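PDB 2HLH: nodulation fucosyltransferase NodZ from Bradyrhizobium sp., which belongs to the GT-B clan of glycosyltransferases, in which two Rossmann-like domains face each other. Local coordinates for residues 57-62 with 149-154; 30-35 with 118-123; 211-216 with 297-302. All blocks are in the same frame, centred on the assembly; numbering follows the deposited sequence.

From the N terminus, the chain runs through strand 6-10 and helix 15-32 into residues 30-35, the first half of contact 2, and soon reaches 57-62, the first half of contact 1. Residues 118-123 then close contact 2 and 149-154 close contact 1, so the two loops cross rather than nest. Contact 2 ties the end of helix 15-32 to the approach to strand 125-128; contact 1 joins the loop after helix 54-57 to the start of helix 152-166. Contact 3 follows in series, bringing 211-216 against strand 299-303 at the second sheet, its centre about 41 Å from that of contact 2.

Contact 1 of 3, residues 57-62 with 149-154; sequences FFEPVE and KLRSEI. With PO4 (phosphate ion), chain C.
The carboxylate arm of Glu59 and the chain of Lys149 run alongside each other, OE1 of Glu59 lying 3.4 Å from CD of Lys149; the lysine's methylenes pack on the acid, while its NZ stands 4.9 Å from that OE1, so any attraction is at long range. The chain of Arg151 bends at chi2 (-81°), which turns the guanidinium over the backbone of Glu59, whose CA sits 3.9 Å above its plane; NE donates to the carbonyl of Pro55. At the guanidinium edge NH1 donates to O4 of a phosphate ion, probably from the crystallisation liquor, at 2.7 Å. Backbone N of Ser152 binds O3 of the same ion, and Arg155 forms a salt bridge with OE2 of Glu59. Between these side chains the backbones form a single beta bridge at Phe58 and Leu150, just before helix 152-166, whose N-cap position is Arg151. N of Arg151 donates to O of Phe57 and N of Glu59 to O of Lys149 (2.8 Å, 173°). On the side of Phe58 and Leu150 the groups are apolar: CE1 of Phe58 meets CD2 of Leu150, and CD1 of Ile154 reaches the edge of the Phe57 ring, against Leu268, Ile269 and Tyr272 of helix 258-274.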
loop_
_atom_site.group_PDB
_atom_site.type_symbol
_atom_site.label_atom_id
_atom_site.label_comp_id
_atom_site.label_asym_id
_atom_site.label_seq_id
_atom_site.Cartn_x
_atom_site.Cartn_y
_atom_site.Cartn_z
ATOM N N PHE A 57 -11.495 1.252 6.763
ATOM C CA PHE A 57 -10.276 2.095 6.811
ATOM C C PHE A 57 -10.403 3.390 6.036
ATOM O O PHE A 57 -9.731 4.368 6.390
ATOM C CB PHE A 57 -9.081 1.285 6.279
ATOM C CG PHE A 57 -8.823 0.034 7.103
ATOM C CD1 PHE A 57 -8.309 0.126 8.369
ATOM C CD2 PHE A 57 -9.236 -1.223 6.641
ATOM C CE1 PHE A 57 -8.089 -1.010 9.112
ATOM C CE2 PHE A 57 -9.057 -2.331 7.405
ATOM C CZ PHE A 57 -8.498 -2.232 8.639
ATOM N N PHE A 58 -11.198 3.384 4.948
ATOM C CA PHE A 58 -11.387 4.557 4.123
ATOM C C PHE A 58 -12.835 5.005 4.018
ATOM O O PHE A 58 -13.759 4.210 4.174
ATOM C CB PHE A 58 -10.844 4.280 2.714
ATOM C CG PHE A 58 -9.355 4.054 2.694
ATOM C CD1 PHE A 58 -8.457 5.132 2.602
ATOM C CD2 PHE A 58 -8.855 2.767 2.807
ATOM C CE1 PHE A 58 -7.068 4.899 2.640
ATOM C CE2 PHE A 58 -7.487 2.530 2.817
ATOM C CZ PHE A 58 -6.605 3.616 2.749
ATOM N N GLU A 59 -13.021 6.297 3.761
ATOM C CA GLU A 59 -14.351 6.882 3.619
ATOM C C GLU A 59 -14.974 6.448 2.278
ATOM O O GLU A 59 -14.261 6.060 1.368
ATOM C CB GLU A 59 -14.274 8.398 3.732
ATOM C CG GLU A 59 -13.806 8.882 5.102
ATOM C CD GLU A 59 -13.849 10.390 5.293
ATOM O OE1 GLU A 59 -13.978 11.111 4.259
ATOM O OE2 GLU A 59 -13.746 10.823 6.488
ATOM N N PRO A 60 -16.301 6.531 2.153
ATOM C CA PRO A 60 -16.940 6.193 0.878
ATOM C C PRO A 60 -16.418 6.993 -0.282
ATOM O O PRO A 60 -16.152 8.189 -0.151
ATOM C CB PRO A 60 -18.386 6.587 1.112
ATOM C CG PRO A 60 -18.557 6.456 2.590
ATOM C CD PRO A 60 -17.305 6.987 3.135
ATOM N N VAL A 61 -16.244 6.328 -1.409
ATOM C CA VAL A 61 -15.780 6.995 -2.615
ATOM C C VAL A 61 -16.550 6.432 -3.821
ATOM O O VAL A 61 -16.641 5.218 -3.971
ATOM C CB VAL A 61 -14.259 6.864 -2.752
ATOM C CG1 VAL A 61 -13.759 5.443 -2.672
ATOM C CG2 VAL A 61 -13.735 7.551 -4.034
ATOM N N GLU A 62 -17.075 7.314 -4.664
ATOM C CA GLU A 62 -17.867 6.883 -5.817
ATOM C C GLU A 62 -17.248 7.279 -7.152
ATOM O O GLU A 62 -17.743 6.858 -8.195
ATOM C CB GLU A 62 -19.267 7.456 -5.727
ATOM C CG GLU A 62 -20.036 6.986 -4.483
ATOM C CD GLU A 62 -19.726 7.822 -3.233
ATOM O OE1 GLU A 62 -19.654 9.058 -3.351
ATOM O OE2 GLU A 62 -19.593 7.237 -2.125
ATOM N N LYS A 149 -9.740 8.738 1.032
ATOM C CA LYS A 149 -9.555 9.486 2.259
ATOM C C LYS A 149 -9.673 8.509 3.445
ATOM O O LYS A 149 -10.677 7.798 3.582
ATOM C CB LYS A 149 -10.602 10.581 2.347
ATOM C CG LYS A 149 -10.420 11.533 3.430
ATOM C CD LYS A 149 -11.246 12.849 3.222
ATOM C CE LYS A 149 -10.861 13.907 4.251
ATOM N NZ LYS A 149 -11.452 15.249 3.912
ATOM N N LEU A 150 -8.640 8.490 4.292
ATOM C CA LEU A 150 -8.663 7.655 5.486
ATOM C C LEU A 150 -9.843 8.049 6.332
ATOM O O LEU A 150 -10.211 9.236 6.413
ATOM C CB LEU A 150 -7.387 7.888 6.312
ATOM C CG LEU A 150 -6.130 7.231 5.721
ATOM C CD1 LEU A 150 -4.894 7.779 6.407
ATOM C CD2 LEU A 150 -6.234 5.742 5.817
ATOM N N ARG A 151 -10.380 7.079 7.056
ATOM C CA ARG A 151 -11.381 7.374 8.072
ATOM C C ARG A 151 -10.834 8.369 9.082
ATOM O O ARG A 151 -9.651 8.328 9.467
ATOM C CB ARG A 151 -11.837 6.084 8.786
ATOM C CG ARG A 151 -12.647 5.165 7.935
ATOM C CD ARG A 151 -14.072 5.592 7.846
ATOM N NE ARG A 151 -14.878 4.740 6.998
ATOM C CZ ARG A 151 -16.134 5.005 6.633
ATOM N NH1 ARG A 151 -16.767 6.143 7.015
ATOM N NH2 ARG A 151 -16.768 4.156 5.882
ATOM N N SER A 152 -11.737 9.237 9.573
ATOM C CA SER A 152 -11.359 10.331 10.478
ATOM C C SER A 152 -10.599 9.893 11.710
ATOM O O SER A 152 -9.724 10.595 12.154
ATOM C CB SER A 152 -12.582 11.150 10.910
ATOM O OG SER A 152 -13.486 10.385 11.674
ATOM N N GLU A 153 -10.940 8.745 12.280
ATOM C CA GLU A 153 -10.239 8.255 13.473
ATOM C C GLU A 153 -8.750 7.996 13.187
ATOM O O GLU A 153 -7.863 8.238 14.014
ATOM C CB GLU A 153 -10.976 6.987 13.986
ATOM C CG GLU A 153 -10.320 6.310 15.203
ATOM N N ILE A 154 -8.469 7.512 11.988
ATOM C CA ILE A 154 -7.084 7.282 11.558
ATOM C C ILE A 154 -6.393 8.612 11.225
ATOM O O ILE A 154 -5.266 8.843 11.655
ATOM C CB ILE A 154 -7.005 6.288 10.350
ATOM C CG1 ILE A 154 -7.863 5.036 10.630
ATOM C CG2 ILE A 154 -5.573 5.953 10.059
ATOM C CD1 ILE A 154 -7.973 4.055 9.508
HETATM P P PO4 C . -15.642 9.254 9.138
HETATM O O1 PO4 C . -15.455 9.377 10.623
HETATM O O2 PO4 C . -16.375 10.469 8.647
HETATM O O3 PO4 C . -14.306 9.298 8.337
HETATM O O4 PO4 C . -16.431 8.030 8.871
HETATM O O HOH W 1 -12.208 7.653 0.312
#

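Contact 2 of 3, residues 30-35 with 118-123; sequences QRTGRT and REDSEA
The guanidinium of Arg34 is held at its edge, where OD1 of Asp120, the carbonyl oxygen of Ala123 and OG1 of Thr32 all lie close to its plane, the last through a weak bond from NE. The carboxylate of Asp120 stands nearly perpendicular to it, the two planes 86° apart, and NH2 of Arg34 meets OD1 of Asp120 on the syn side, but tilted 31° out of the carboxylate plane, in a nearly straight salt bridge of 2.9 Å (171°). NH1 and NH2 of Arg34 together grip the single O of Ala123, each at 2.9 Å; arginine suits the place because one flat group can serve both a charge and a backbone carbonyl. The chain is extended from CG to NE, which carries the guanidinium across to the loop. OG1 of Thr32 has its stronger partner in the carbonyl of Tyr28. OG of Ser121 accepts from N of Ala123 in an ST turn just before the gripped carbonyl. Asp120 lies between two arginines, OD1 to Arg34 and OD2 to Arg5, which probably offsets the closeness of the two like charges. The contact sits where helix 15-32 ends, Gly33 leaving it with positive phi, and joins the entrance of strand 35-39 to the loop leading into strand 125-128.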
loop_
_atom_site.group_PDB
_atom_site.type_symbol
_atom_site.label_atom_id
_atom_site.label_comp_id
_atom_site.label_asym_id
_atom_site.label_seq_id
_atom_site.Cartn_x
_atom_site.Cartn_y
_atom_site.Cartn_z
ATOM N N GLN A 30 -9.765 3.180 -16.070
ATOM C CA GLN A 30 -9.696 4.518 -16.684
ATOM C C GLN A 30 -9.492 4.408 -18.180
ATOM O O GLN A 30 -10.183 5.059 -18.955
ATOM C CB GLN A 30 -8.596 5.375 -16.029
ATOM C CG GLN A 30 -8.615 6.882 -16.471
ATOM C CD GLN A 30 -8.018 7.092 -17.851
ATOM O OE1 GLN A 30 -7.103 6.368 -18.261
ATOM N NE2 GLN A 30 -8.545 8.086 -18.596
ATOM N N ARG A 31 -8.562 3.560 -18.598
ATOM C CA ARG A 31 -8.209 3.462 -20.016
ATOM C C ARG A 31 -9.326 2.880 -20.878
ATOM O O ARG A 31 -9.491 3.266 -22.019
ATOM C CB ARG A 31 -6.973 2.590 -20.187
ATOM C CG ARG A 31 -6.462 2.549 -21.590
ATOM C CD ARG A 31 -5.879 1.190 -21.900
ATOM N NE ARG A 31 -4.807 0.904 -20.956
ATOM C CZ ARG A 31 -4.030 -0.170 -21.029
ATOM N NH1 ARG A 31 -4.167 -1.064 -22.031
ATOM N NH2 ARG A 31 -3.112 -0.320 -20.101
ATOM N N THR A 32 -10.086 1.936 -20.324
ATOM C CA THR A 32 -11.099 1.227 -21.085
ATOM C C THR A 32 -12.550 1.575 -20.699
ATOM O O THR A 32 -13.485 0.937 -21.198
ATOM C CB THR A 32 -10.904 -0.274 -20.938
ATOM O OG1 THR A 32 -11.106 -0.676 -19.573
ATOM C CG2 THR A 32 -9.478 -0.656 -21.412
ATOM N N GLY A 33 -12.746 2.577 -19.841
ATOM C CA GLY A 33 -14.117 3.105 -19.608
ATOM C C GLY A 33 -14.965 2.131 -18.793
ATOM O O GLY A 33 -16.144 1.861 -19.118
ATOM N N ARG A 34 -14.362 1.607 -17.736
ATOM C CA ARG A 34 -14.975 0.649 -16.872
ATOM C C ARG A 34 -15.160 1.202 -15.463
ATOM O O ARG A 34 -14.407 2.074 -15.013
ATOM C CB ARG A 34 -14.119 -0.632 -16.744
ATOM C CG ARG A 34 -13.937 -1.396 -18.035
ATOM C CD ARG A 34 -12.896 -2.513 -17.923
ATOM N NE ARG A 34 -12.697 -3.162 -19.209
ATOM C CZ ARG A 34 -13.275 -4.302 -19.567
ATOM N NH1 ARG A 34 -14.140 -4.922 -18.748
ATOM N NH2 ARG A 34 -13.010 -4.818 -20.755
ATOM N N THR A 35 -16.182 0.679 -14.785
ATOM C CA THR A 35 -16.352 0.918 -13.323
ATOM C C THR A 35 -15.341 0.109 -12.490
ATOM O O THR A 35 -15.104 -1.077 -12.736
ATOM C CB THR A 35 -17.818 0.612 -12.895
ATOM O OG1 THR A 35 -18.684 1.564 -13.507
ATOM C CG2 THR A 35 -17.999 0.668 -11.407
ATOM N N ARG A 118 -2.778 -3.459 -26.839
ATOM C CA ARG A 118 -3.364 -2.300 -27.525
ATOM C C ARG A 118 -4.903 -2.282 -27.412
ATOM O O ARG A 118 -5.495 -1.241 -27.128
ATOM C CB ARG A 118 -2.943 -2.343 -29.004
ATOM N N GLU A 119 -5.534 -3.435 -27.608
ATOM C CA GLU A 119 -6.988 -3.551 -27.609
ATOM C C GLU A 119 -7.507 -3.868 -26.197
ATOM O O GLU A 119 -6.903 -4.684 -25.461
ATOM C CB GLU A 119 -7.440 -4.665 -28.571
ATOM N N ASP A 120 -8.598 -3.194 -25.819
ATOM C CA ASP A 120 -9.379 -3.542 -24.635
ATOM C C ASP A 120 -9.805 -5.016 -24.724
ATOM O O ASP A 120 -9.988 -5.552 -25.821
ATOM C CB ASP A 120 -10.618 -2.654 -24.626
ATOM C CG ASP A 120 -11.460 -2.813 -23.392
ATOM O OD1 ASP A 120 -11.027 -3.360 -22.327
ATOM O OD2 ASP A 120 -12.588 -2.316 -23.488
ATOM N N SER A 121 -9.963 -5.669 -23.584
ATOM C CA SER A 121 -10.484 -7.016 -23.559
ATOM C C SER A 121 -11.969 -6.984 -23.897
ATOM O O SER A 121 -12.660 -6.050 -23.504
ATOM C CB SER A 121 -10.330 -7.601 -22.158
ATOM O OG SER A 121 -11.052 -8.816 -22.017
ATOM N N GLU A 122 -12.460 -8.017 -24.583
ATOM C CA GLU A 122 -13.910 -8.191 -24.779
ATOM C C GLU A 122 -14.676 -8.592 -23.497
ATOM O O GLU A 122 -15.902 -8.502 -23.447
ATOM C CB GLU A 122 -14.175 -9.212 -25.875
ATOM C CG GLU A 122 -13.853 -8.633 -27.204
ATOM N N ALA A 123 -13.955 -9.036 -22.474
ATOM C CA ALA A 123 -14.564 -9.409 -21.201
ATOM C C ALA A 123 -15.288 -8.213 -20.581
ATOM O O ALA A 123 -14.810 -7.071 -20.625
ATOM C CB ALA A 123 -13.475 -9.914 -20.244
#

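Contact 3 of 3, residues 211-216 with 297-302; sequences LSYPKP and VPRIIE
Arg299 reaches from strand 299-303, in the second of the protein's two parallel-rich sheets of the GT-B type of fold, to the loop that joins helix 194-210 to strand 217-223. Its NH2 donates to O of Ser212 at 2.7 Å (162°), with the acceptor close to the guanidinium plane. The same nitrogen lies over one face of the Tyr213 ring, 3.4 Å above its plane and offset toward the rim. In this off-centre cation-pi contact CZ of Arg299 stands 4.9 Å from the ring centroid, and the planes are inclined by 65°, so the charged group meets the ring with one amino end instead of lying flat on it. The side chain of Leu211 runs counter to that of Arg299: its CD1 lies 3.9 Å above the guanidinium plane, over the centre, giving one face an apolar cover, and also touches CD1 of Ile301 at 4.3 Å. Arginine fits here because its flat group can offer an edge to a carbonyl and a face to a leucine at once. The bend at chi3 (-71°) turns the guanidinium at the end of the chain toward the loop. In the next shell, Met313 and Asp315 of strand 311-315 touch the Arg299 side chain. OH of Tyr213 is bonded to O of Ala208 and to OG1 of Thr279, which would hold the ring between helix 194-210 and strand 279-283.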
loop_
_atom_site.group_PDB
_atom_site.type_symbol
_atom_site.label_atom_id
_atom_site.label_comp_id
_atom_site.label_asym_id
_atom_site.label_seq_id
_atom_site.Cartn_x
_atom_site.Cartn_y
_atom_site.Cartn_z
ATOM N N LEU A 211 23.506 14.078 6.767
ATOM C CA LEU A 211 22.997 14.990 5.745
ATOM C C LEU A 211 22.499 16.283 6.387
ATOM O O LEU A 211 22.271 16.333 7.588
ATOM C CB LEU A 211 21.830 14.346 5.004
ATOM C CG LEU A 211 22.165 13.037 4.295
ATOM C CD1 LEU A 211 20.927 12.418 3.725
ATOM C CD2 LEU A 211 23.165 13.297 3.192
ATOM N N SER A 212 22.287 17.321 5.584
ATOM C CA SER A 212 21.870 18.583 6.151
ATOM C C SER A 212 20.331 18.719 6.030
ATOM O O SER A 212 19.711 18.249 5.065
ATOM C CB SER A 212 22.680 19.746 5.552
ATOM O OG SER A 212 21.839 20.649 4.876
ATOM N N TYR A 213 19.732 19.285 7.075
ATOM C CA TYR A 213 18.291 19.468 7.177
ATOM C C TYR A 213 17.988 20.885 7.612
ATOM O O TYR A 213 18.816 21.499 8.273
ATOM C CB TYR A 213 17.693 18.495 8.183
ATOM C CG TYR A 213 17.869 17.052 7.773
ATOM C CD1 TYR A 213 16.941 16.413 6.955
ATOM C CD2 TYR A 213 19.004 16.343 8.161
ATOM C CE1 TYR A 213 17.124 15.091 6.561
ATOM C CE2 TYR A 213 19.200 15.014 7.770
ATOM C CZ TYR A 213 18.262 14.386 6.973
ATOM O OH TYR A 213 18.472 13.060 6.528
ATOM N N PRO A 214 16.828 21.416 7.231
ATOM C CA PRO A 214 16.483 22.794 7.588
ATOM C C PRO A 214 16.004 22.971 9.022
ATOM O O PRO A 214 16.059 24.074 9.546
ATOM C CB PRO A 214 15.379 23.136 6.599
ATOM C CG PRO A 214 14.759 21.852 6.297
ATOM C CD PRO A 214 15.837 20.840 6.322
ATOM N N LYS A 215 15.550 21.891 9.653
ATOM C CA LYS A 215 14.976 21.961 10.998
ATOM C C LYS A 215 15.582 20.876 11.891
ATOM O O LYS A 215 16.227 19.932 11.397
ATOM C CB LYS A 215 13.447 21.823 10.923
ATOM C CG LYS A 215 12.758 22.898 10.100
ATOM C CD LYS A 215 11.241 22.611 9.962
ATOM C CE LYS A 215 10.894 21.459 8.972
ATOM N NZ LYS A 215 10.921 21.813 7.519
ATOM N N PRO A 216 15.417 21.010 13.209
ATOM C CA PRO A 216 16.007 19.997 14.084
ATOM C C PRO A 216 15.494 18.587 13.790
ATOM O O PRO A 216 14.299 18.400 13.492
ATOM C CB PRO A 216 15.619 20.460 15.492
ATOM C CG PRO A 216 15.311 21.892 15.331
ATOM C CD PRO A 216 14.759 22.081 13.970
ATOM N N VAL A 297 8.792 11.553 -0.606
ATOM C CA VAL A 297 9.853 12.053 0.294
ATOM C C VAL A 297 11.056 12.552 -0.509
ATOM O O VAL A 297 11.450 11.921 -1.469
ATOM C CB VAL A 297 10.256 10.916 1.299
ATOM C CG1 VAL A 297 11.491 11.226 2.068
ATOM C CG2 VAL A 297 9.113 10.663 2.231
ATOM N N PRO A 298 11.657 13.698 -0.119
ATOM C CA PRO A 298 12.770 14.214 -0.894
ATOM C C PRO A 298 14.003 13.300 -1.068
ATOM O O PRO A 298 14.643 13.369 -2.074
ATOM C CB PRO A 298 13.198 15.459 -0.105
ATOM C CG PRO A 298 12.031 15.835 0.714
ATOM C CD PRO A 298 11.264 14.609 0.975
ATOM N N ARG A 299 14.306 12.481 -0.072
ATOM C CA ARG A 299 15.497 11.656 -0.061
ATOM C C ARG A 299 15.175 10.257 0.455
ATOM O O ARG A 299 14.547 10.098 1.478
ATOM C CB ARG A 299 16.589 12.320 0.784
ATOM C CG ARG A 299 17.157 13.559 0.057
ATOM C CD ARG A 299 18.463 14.139 0.666
ATOM N NE ARG A 299 18.201 14.771 1.932
ATOM C CZ ARG A 299 18.989 15.659 2.530
ATOM N NH1 ARG A 299 20.163 15.985 2.039
ATOM N NH2 ARG A 299 18.607 16.150 3.694
ATOM N N ILE A 300 15.586 9.245 -0.313
ATOM C CA ILE A 300 15.418 7.861 0.060
ATOM C C ILE A 300 16.779 7.218 0.187
ATOM O O ILE A 300 17.600 7.379 -0.688
ATOM C CB ILE A 300 14.541 7.122 -0.993
ATOM C CG1 ILE A 300 13.132 7.733 -1.038
ATOM C CG2 ILE A 300 14.420 5.679 -0.660
ATOM C CD1 ILE A 300 12.903 8.772 -2.155
ATOM N N ILE A 301 17.012 6.517 1.290
ATOM C CA ILE A 301 18.224 5.719 1.483
ATOM C C ILE A 301 17.798 4.236 1.515
ATOM O O ILE A 301 16.902 3.847 2.300
ATOM C CB ILE A 301 18.951 6.132 2.785
ATOM C CG1 ILE A 301 19.571 7.524 2.589
ATOM C CG2 ILE A 301 20.054 5.105 3.197
ATOM C CD1 ILE A 301 20.174 8.151 3.829
ATOM N N GLU A 302 18.447 3.446 0.656
ATOM C CA GLU A 302 18.159 2.008 0.380
ATOM C C GLU A 302 19.507 1.265 0.562
ATOM O O GLU A 302 20.575 1.813 0.226
ATOM C CB GLU A 302 17.544 1.881 -1.014
ATOM C CG GLU A 302 16.135 2.438 -1.277
ATOM C CD GLU A 302 15.537 2.237 -2.674
ATOM O OE1 GLU A 302 16.143 1.643 -3.614
ATOM O OE2 GLU A 302 14.390 2.721 -2.919
#